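Local atomic coordinates of galactose-binding lectin (Arachis hypogaea, PDB entry 6VC4), a protein that binds D-galactose and galactose-bearing sugars as a calcium- and manganese-containing legume lectin that assembles into homotetramers. Residues D83-F88 / F206-S211; E121-S126 / T135-I140. All coordinates share one frame; numbering follows the deposited sequence.

Interaction 1: residues D83-F88 / F206-S211; sequences DGIIFF and FSASGS. With QWG ((2R,3R,4S,5R,6S)-2-(hydroxymethyl)-6-{[(2S,3R,4S,5S,6S)-3,4,5-trihydroxy-6-({[(1-{[(2R,3S,4S,5R,6S)-3,4,5-trihydroxy-6-methoxytetrahydro-2H-pyran-2-yl]methyl}-1H-1,2,3-triazol-4-yl)methyl]sulfanyl}methyl)tetrahydro-2H-pyran-2-yl]sulfanyl}tetrahydro-2H-pyran-3,4,5-triol (non-preferred name)), chain E.
Asp83 N bonds to Ser209 O at 3.0 Å where two neighbouring antiparallel strands of the seven-stranded sheet of the legume-lectin fold run out into the sugar site. The Asp83 carboxylate takes two adjacent hydroxyls of the galactose ring, one on each oxygen: QWG O4 gives its proton to Asp83 OD1 at 2.7 Å and QWG O3 to Asp83 OD2 at 2.6 Å. From the other strand's extension, Ser211 OG lies 2.7 Å from the same QWG O4 and is itself hydrogen-bonded to Gly214 N. A cis peptide precedes Asp83, as at the corresponding aspartate of other legume lectins. Deeper in the sheet, Ile86 and Ser207 form a hydrogen-bonded pair, the bond from Ile86 N to Ser207 O being nearly straight (167° at the hydrogen). Ser207 OG and Ser209 OG turn to the loop carbonyls of Leu106 and Gly103. On the face that carries Ile85, Ala208, Phe87 and Phe206, the strands pack on the other sheet of the sandwich, with Phe69 and Trp223 meeting the Phe206 ring edge-to-face. That ring's CE1 atom lies 3.6 Å from Phe87 CD1, the two ring planes inclined at 47°.

Interaction 2: residues E121-S126 / T135-I140; sequences EFDTYS and TDHVGI. With MN (manganese (II) ion), chain F; CA (calcium ion), chain G; QWG ((2R,3R,4S,5R,6S)-2-(hydroxymethyl)-6-{[(2S,3R,4S,5S,6S)-3,4,5-trihydroxy-6-({[(1-{[(2R,3S,4S,5R,6S)-3,4,5-trihydroxy-6-methoxytetrahydro-2H-pyran-2-yl]methyl}-1H-1,2,3-triazol-4-yl)methyl]sulfanyl}methyl)tetrahydro-2H-pyran-2-yl]sulfanyl}tetrahydro-2H-pyran-3,4,5-triol (non-preferred name)), chain E.
The paired metal site of legume lectins is built here on an antiparallel strand pair and the loop that joins it. Glu121, Asp123 and His137 project from one face of the sheet and meet at manganese through Glu121 OE2, Asp123 OD2 and His137 NE2, the last at 2.0 Å. Two waters also bind this ion, and water 1 donates a hydrogen bond to Glu121 OE1, so both carboxylate oxygens serve the site. Asp123 OD2 bridges to calcium at 2.5 Å; Asp123 OD1 binds calcium too and accepts a bond from Tyr125 N, an Asx turn that helps place Tyr125 O 2.2 Å from the ion. Asp132 bridges both metals and Asn127 joins it at calcium. The imidazole is oriented from behind, His137 ND1 donating to Thr135 O at 2.9 Å, while Asp123 CB packs over its face, 3.6 Å from the ring centroid. With CG anti to the backbone N (chi1 -178°), the Tyr125 ring sits farther from calcium than CB and lays one face against the galactose, QWG C5 lying 3.6 Å above the plane over its centre. Four backbone bonds join Glu121 to Gly139 and Asp123 to His137. On the reverse face Phe122 CD1 meets Val138 CG2 at 3.8 Å; Phe122 packs on Phe69 and Phe71 of strand 64-74, Val138 on Ile188 of strand 185-191, and strand 149-152 flanks strand 137-141.

Interactions 1 and 2 are consecutive strand pairs of one sheet, their centres about 10 Å apart, in the order 201-209, 84-91, 117-123, 137-141. The seam between them is backbone: Ile85 O lies 2.8 Å from Phe122 N and Asp83 O 3.1 Å from Thr124 N, both probable hydrogen bonds. Along the chain, interaction 2 is nested within the loop that interaction 1 closes. Both end at the same galactose, with Asp83 holding ring hydroxyls and Tyr125 lying face-on against its carbons; Asp83 OD2 is 3.7 Å from Tyr125 CB. The Asp83 side chain is about 5 Å from calcium, consistent with a metal site that shapes sugar binding indirectly. Asp80 and Asn127 also hydrogen-bond the ligand.

Interaction 1: residues D83-F88 / F206-S211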
loop_
_atom_site.group_PDB
_atom_site.type_symbol
_atom_site.label_atom_id
_atom_site.label_comp_id
_atom_site.label_asym_id
_atom_site.label_seq_id
_atom_site.Cartn_x
_atom_site.Cartn_y
_atom_site.Cartn_z
ATOM N N ASP A 83 -28.263 14.432 14.709
ATOM C CA ASP A 83 -27.838 15.788 14.307
ATOM C C ASP A 83 -26.785 15.863 13.195
ATOM O O ASP A 83 -26.601 16.933 12.616
ATOM C CB ASP A 83 -27.315 16.511 15.529
ATOM C CG ASP A 83 -28.446 17.125 16.288
ATOM O OD1 ASP A 83 -29.018 16.427 17.195
ATOM O OD2 ASP A 83 -28.784 18.286 15.990
ATOM N N GLY A 84 -26.081 14.752 13.007
ATOM C CA GLY A 84 -25.051 14.635 11.978
ATOM C C GLY A 84 -23.766 14.005 12.461
ATOM O O GLY A 84 -23.683 13.583 13.603
ATOM N N ILE A 85 -22.810 13.973 11.550
ATOM C CA ILE A 85 -21.466 13.374 11.746
ATOM C C ILE A 85 -20.414 14.457 11.486
ATOM O O ILE A 85 -20.611 15.241 10.590
ATOM C CB ILE A 85 -21.274 12.195 10.768
ATOM C CG1 ILE A 85 -22.354 11.128 10.909
ATOM C CG2 ILE A 85 -19.898 11.591 10.871
ATOM C CD1 ILE A 85 -22.168 9.960 10.000
ATOM N N ILE A 86 -19.349 14.456 12.282
ATOM C CA ILE A 86 -18.167 15.318 12.056
ATOM C C ILE A 86 -16.894 14.458 12.000
ATOM O O ILE A 86 -16.699 13.608 12.846
ATOM C CB ILE A 86 -18.043 16.498 13.042
ATOM C CG1 ILE A 86 -16.919 17.443 12.608
ATOM C CG2 ILE A 86 -17.899 16.035 14.476
ATOM C CD1 ILE A 86 -16.772 18.675 13.430
ATOM N N PHE A 87 -16.131 14.667 10.944
ATOM C CA PHE A 87 -14.786 14.087 10.785
ATOM C C PHE A 87 -13.890 15.124 11.417
ATOM O O PHE A 87 -13.872 16.265 10.944
ATOM C CB PHE A 87 -14.432 13.790 9.316
ATOM C CG PHE A 87 -12.951 13.565 9.088
ATOM C CD1 PHE A 87 -12.317 12.438 9.598
ATOM C CD2 PHE A 87 -12.180 14.512 8.409
ATOM C CE1 PHE A 87 -10.937 12.239 9.397
ATOM C CE2 PHE A 87 -10.800 14.318 8.230
ATOM C CZ PHE A 87 -10.192 13.181 8.721
ATOM N N PHE A 88 -13.193 14.770 12.500
ATOM C CA PHE A 88 -12.455 15.812 13.224
ATOM C C PHE A 88 -11.024 15.420 13.569
ATOM O O PHE A 88 -10.619 14.267 13.448
ATOM C CB PHE A 88 -13.223 16.226 14.511
ATOM C CG PHE A 88 -13.208 15.230 15.677
ATOM C CD1 PHE A 88 -13.932 14.044 15.614
ATOM C CD2 PHE A 88 -12.464 15.486 16.818
ATOM C CE1 PHE A 88 -13.902 13.128 16.671
ATOM C CE2 PHE A 88 -12.479 14.593 17.907
ATOM C CZ PHE A 88 -13.202 13.424 17.825
ATOM N N PHE A 206 -14.114 10.388 14.126
ATOM C CA PHE A 206 -15.501 10.760 13.780
ATOM C C PHE A 206 -16.326 10.872 15.066
ATOM O O PHE A 206 -16.133 10.121 15.999
ATOM C CB PHE A 206 -16.134 9.719 12.864
ATOM C CG PHE A 206 -15.404 9.496 11.571
ATOM C CD1 PHE A 206 -15.674 10.275 10.464
ATOM C CD2 PHE A 206 -14.446 8.508 11.472
ATOM C CE1 PHE A 206 -14.993 10.067 9.281
ATOM C CE2 PHE A 206 -13.775 8.294 10.286
ATOM C CZ PHE A 206 -14.046 9.081 9.196
ATOM N N SER A 207 -17.257 11.797 15.047
ATOM C CA SER A 207 -18.172 12.028 16.177
ATOM C C SER A 207 -19.585 12.274 15.639
ATOM O O SER A 207 -19.735 12.852 14.606
ATOM C CB SER A 207 -17.696 13.184 17.020
ATOM O OG SER A 207 -18.568 13.452 18.083
ATOM N N ALA A 208 -20.572 11.808 16.377
ATOM C CA ALA A 208 -21.977 12.063 16.063
ATOM C C ALA A 208 -22.755 12.228 17.354
ATOM O O ALA A 208 -22.335 11.739 18.410
ATOM C CB ALA A 208 -22.563 10.942 15.219
ATOM N N SER A 209 -23.894 12.907 17.274
ATOM C CA SER A 209 -24.722 13.150 18.447
ATOM C C SER A 209 -26.187 13.302 18.076
ATOM O O SER A 209 -26.554 13.408 16.904
ATOM C CB SER A 209 -24.229 14.390 19.193
ATOM O OG SER A 209 -24.306 15.557 18.394
ATOM N N GLY A 210 -27.008 13.225 19.093
ATOM C CA GLY A 210 -28.441 13.427 19.001
ATOM C C GLY A 210 -28.906 14.138 20.249
ATOM O O GLY A 210 -28.112 14.362 21.165
ATOM N N SER A 211 -30.181 14.508 20.288
ATOM C CA SER A 211 -30.806 15.149 21.443
ATOM C C SER A 211 -31.979 14.254 21.980
ATOM O O SER A 211 -31.987 13.053 21.721
ATOM C CB SER A 211 -31.290 16.539 21.058
ATOM O OG SER A 211 -32.253 16.416 20.027
HETATM C C4 QWG E . -31.758 18.869 17.304
HETATM C C3 QWG E . -31.010 20.014 17.983
HETATM C C5 QWG E . -33.263 19.072 17.479
HETATM C C1 QWG E . -32.997 20.229 19.546
HETATM C C2 QWG E . -31.470 20.184 19.426
HETATM C C6 QWG E . -34.105 17.978 16.861
HETATM C C10 QWG E . -37.267 22.431 22.624
HETATM C C9 QWG E . -37.319 20.913 22.568
HETATM C C11 QWG E . -36.369 23.013 21.525
HETATM C C7 QWG E . -35.182 20.866 21.366
HETATM C C8 QWG E . -35.904 20.369 22.621
HETATM O O5 QWG E . -33.586 19.119 18.878
HETATM O O2 QWG E . -30.893 21.350 20.004
HETATM O O3 QWG E . -29.611 19.768 17.965
HETATM O O4 QWG E . -31.341 17.607 17.833
HETATM O O6 QWG E . -35.437 18.394 16.573
HETATM O O11 QWG E . -35.127 22.289 21.370
HETATM O O8 QWG E . -35.896 18.949 22.721
HETATM O O9 QWG E . -38.077 20.402 23.663
HETATM O O10 QWG E . -38.598 22.941 22.524
HETATM S S1 QWG E . -33.492 20.213 21.285
#

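Interaction 2: residues E121-S126 / T135-I140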
loop_
_atom_site.group_PDB
_atom_site.type_symbol
_atom_site.label_atom_id
_atom_site.label_comp_id
_atom_site.label_asym_id
_atom_site.label_seq_id
_atom_site.Cartn_x
_atom_site.Cartn_y
_atom_site.Cartn_z
ATOM N N GLU A 121 -17.961 18.757 9.021
ATOM C CA GLU A 121 -19.262 18.298 9.499
ATOM C C GLU A 121 -20.254 18.083 8.348
ATOM O O GLU A 121 -20.245 18.809 7.343
ATOM C CB GLU A 121 -19.850 19.280 10.525
ATOM C CG GLU A 121 -19.980 20.686 9.961
ATOM C CD GLU A 121 -20.958 21.568 10.698
ATOM O OE1 GLU A 121 -20.675 21.893 11.868
ATOM O OE2 GLU A 121 -21.954 22.004 10.080
ATOM N N PHE A 122 -21.079 17.052 8.526
ATOM C CA PHE A 122 -22.177 16.607 7.660
ATOM C C PHE A 122 -23.442 16.797 8.520
ATOM O O PHE A 122 -23.924 15.878 9.170
ATOM C CB PHE A 122 -21.919 15.152 7.204
ATOM C CG PHE A 122 -20.596 15.029 6.490
ATOM C CD1 PHE A 122 -20.504 15.252 5.121
ATOM C CD2 PHE A 122 -19.425 14.757 7.195
ATOM C CE1 PHE A 122 -19.265 15.190 4.466
ATOM C CE2 PHE A 122 -18.184 14.707 6.536
ATOM C CZ PHE A 122 -18.116 14.937 5.182
ATOM N N ASP A 123 -23.879 18.048 8.598
ATOM C CA ASP A 123 -24.911 18.554 9.479
ATOM C C ASP A 123 -26.339 18.462 8.924
ATOM O O ASP A 123 -26.670 19.144 7.960
ATOM C CB ASP A 123 -24.569 20.007 9.798
ATOM C CG ASP A 123 -25.319 20.539 10.995
ATOM O OD1 ASP A 123 -26.241 19.852 11.468
ATOM O OD2 ASP A 123 -24.930 21.589 11.508
ATOM N N THR A 124 -27.221 17.701 9.642
ATOM C CA THR A 124 -28.598 17.436 9.204
ATOM C C THR A 124 -29.697 18.166 10.001
ATOM O O THR A 124 -30.876 17.822 9.861
ATOM C CB THR A 124 -28.856 15.926 9.220
ATOM O OG1 THR A 124 -29.055 15.469 10.559
ATOM C CG2 THR A 124 -27.730 15.140 8.544
ATOM N N TYR A 125 -29.337 19.203 10.769
ATOM C CA TYR A 125 -30.322 19.964 11.569
ATOM C C TYR A 125 -29.814 21.386 11.750
ATOM O O TYR A 125 -28.675 21.586 12.170
ATOM C CB TYR A 125 -30.632 19.301 12.938
ATOM C CG TYR A 125 -31.674 20.084 13.717
ATOM C CD1 TYR A 125 -33.031 19.856 13.521
ATOM C CD2 TYR A 125 -31.305 21.146 14.537
ATOM C CE1 TYR A 125 -33.995 20.649 14.143
ATOM C CE2 TYR A 125 -32.255 21.985 15.105
ATOM C CZ TYR A 125 -33.602 21.712 14.938
ATOM O OH TYR A 125 -34.549 22.482 15.564
ATOM N N SER A 126 -30.680 22.365 11.458
ATOM C CA SER A 126 -30.350 23.783 11.520
ATOM C C SER A 126 -30.494 24.363 12.947
ATOM O O SER A 126 -31.601 24.670 13.393
ATOM C CB SER A 126 -31.199 24.576 10.527
ATOM O OG SER A 126 -30.779 25.927 10.459
ATOM N N THR A 135 -30.647 24.791 5.442
ATOM C CA THR A 135 -30.771 23.405 4.944
ATOM C C THR A 135 -29.611 22.525 5.426
ATOM O O THR A 135 -28.678 23.058 6.041
ATOM C CB THR A 135 -30.795 23.393 3.383
ATOM O OG1 THR A 135 -29.479 23.635 2.868
ATOM C CG2 THR A 135 -31.780 24.390 2.775
ATOM N N ASP A 136 -29.647 21.182 5.099
ATOM C CA ASP A 136 -28.529 20.252 5.339
ATOM C C ASP A 136 -27.270 20.826 4.711
ATOM O O ASP A 136 -27.357 21.526 3.681
ATOM C CB ASP A 136 -28.807 18.853 4.757
ATOM C CG ASP A 136 -29.989 18.108 5.359
ATOM O OD1 ASP A 136 -30.527 18.573 6.393
ATOM O OD2 ASP A 136 -30.344 17.035 4.821
ATOM N N HIS A 137 -26.105 20.606 5.347
ATOM C CA HIS A 137 -24.887 21.212 4.825
ATOM C C HIS A 137 -23.614 20.521 5.265
ATOM O O HIS A 137 -23.557 19.857 6.300
ATOM C CB HIS A 137 -24.808 22.699 5.255
ATOM C CG HIS A 137 -24.906 22.902 6.736
ATOM N ND1 HIS A 137 -26.131 22.816 7.416
ATOM C CD2 HIS A 137 -23.929 23.155 7.635
ATOM C CE1 HIS A 137 -25.850 23.054 8.684
ATOM N NE2 HIS A 137 -24.537 23.242 8.867
ATOM N N VAL A 138 -22.569 20.757 4.482
ATOM C CA VAL A 138 -21.224 20.323 4.794
ATOM C C VAL A 138 -20.532 21.582 5.269
ATOM O O VAL A 138 -20.696 22.629 4.662
ATOM C CB VAL A 138 -20.500 19.605 3.629
ATOM C CG1 VAL A 138 -19.103 19.150 4.057
ATOM C CG2 VAL A 138 -21.309 18.418 3.115
ATOM N N GLY A 139 -19.856 21.496 6.396
ATOM C CA GLY A 139 -19.176 22.650 6.957
ATOM C C GLY A 139 -17.733 22.355 7.296
ATOM O O GLY A 139 -17.375 21.202 7.521
ATOM N N ILE A 140 -16.896 23.404 7.297
ATOM C CA ILE A 140 -15.497 23.361 7.701
ATOM C C ILE A 140 -15.481 24.133 9.005
ATOM O O ILE A 140 -15.958 25.274 9.055
ATOM C CB ILE A 140 -14.486 23.841 6.614
ATOM C CG1 ILE A 140 -14.394 22.762 5.491
ATOM C CG2 ILE A 140 -13.107 24.111 7.252
ATOM C CD1 ILE A 140 -13.470 23.072 4.239
HETATM MN MN MN F . -23.758 23.182 10.764
HETATM CA CA CA G . -26.704 21.570 13.241
HETATM C C4 QWG E . -31.758 18.869 17.304
HETATM C C3 QWG E . -31.010 20.014 17.983
HETATM C C5 QWG E . -33.263 19.072 17.479
HETATM C C1 QWG E . -32.997 20.229 19.546
HETATM C C2 QWG E . -31.470 20.184 19.426
HETATM C C6 QWG E . -34.105 17.978 16.861
HETATM C C10 QWG E . -37.267 22.431 22.624
HETATM C C9 QWG E . -37.319 20.913 22.568
HETATM C C11 QWG E . -36.369 23.013 21.525
HETATM C C7 QWG E . -35.182 20.866 21.366
HETATM C C8 QWG E . -35.904 20.369 22.621
HETATM O O5 QWG E . -33.586 19.119 18.878
HETATM O O2 QWG E . -30.893 21.350 20.004
HETATM O O3 QWG E . -29.611 19.768 17.965
HETATM O O4 QWG E . -31.341 17.607 17.833
HETATM O O6 QWG E . -35.437 18.394 16.573
HETATM O O11 QWG E . -35.127 22.289 21.370
HETATM O O8 QWG E . -35.896 18.949 22.721
HETATM O O9 QWG E . -38.077 20.402 23.663
HETATM O O10 QWG E . -38.598 22.941 22.524
HETATM S S1 QWG E . -33.492 20.213 21.285
HETATM O O HOH W 1 -22.677 23.150 13.023
HETATM O O HOH W 2 -22.651 25.003 10.097
HETATM O O HOH W 3 -27.096 19.504 13.995
HETATM O O HOH W 4 -24.714 21.994 14.642
#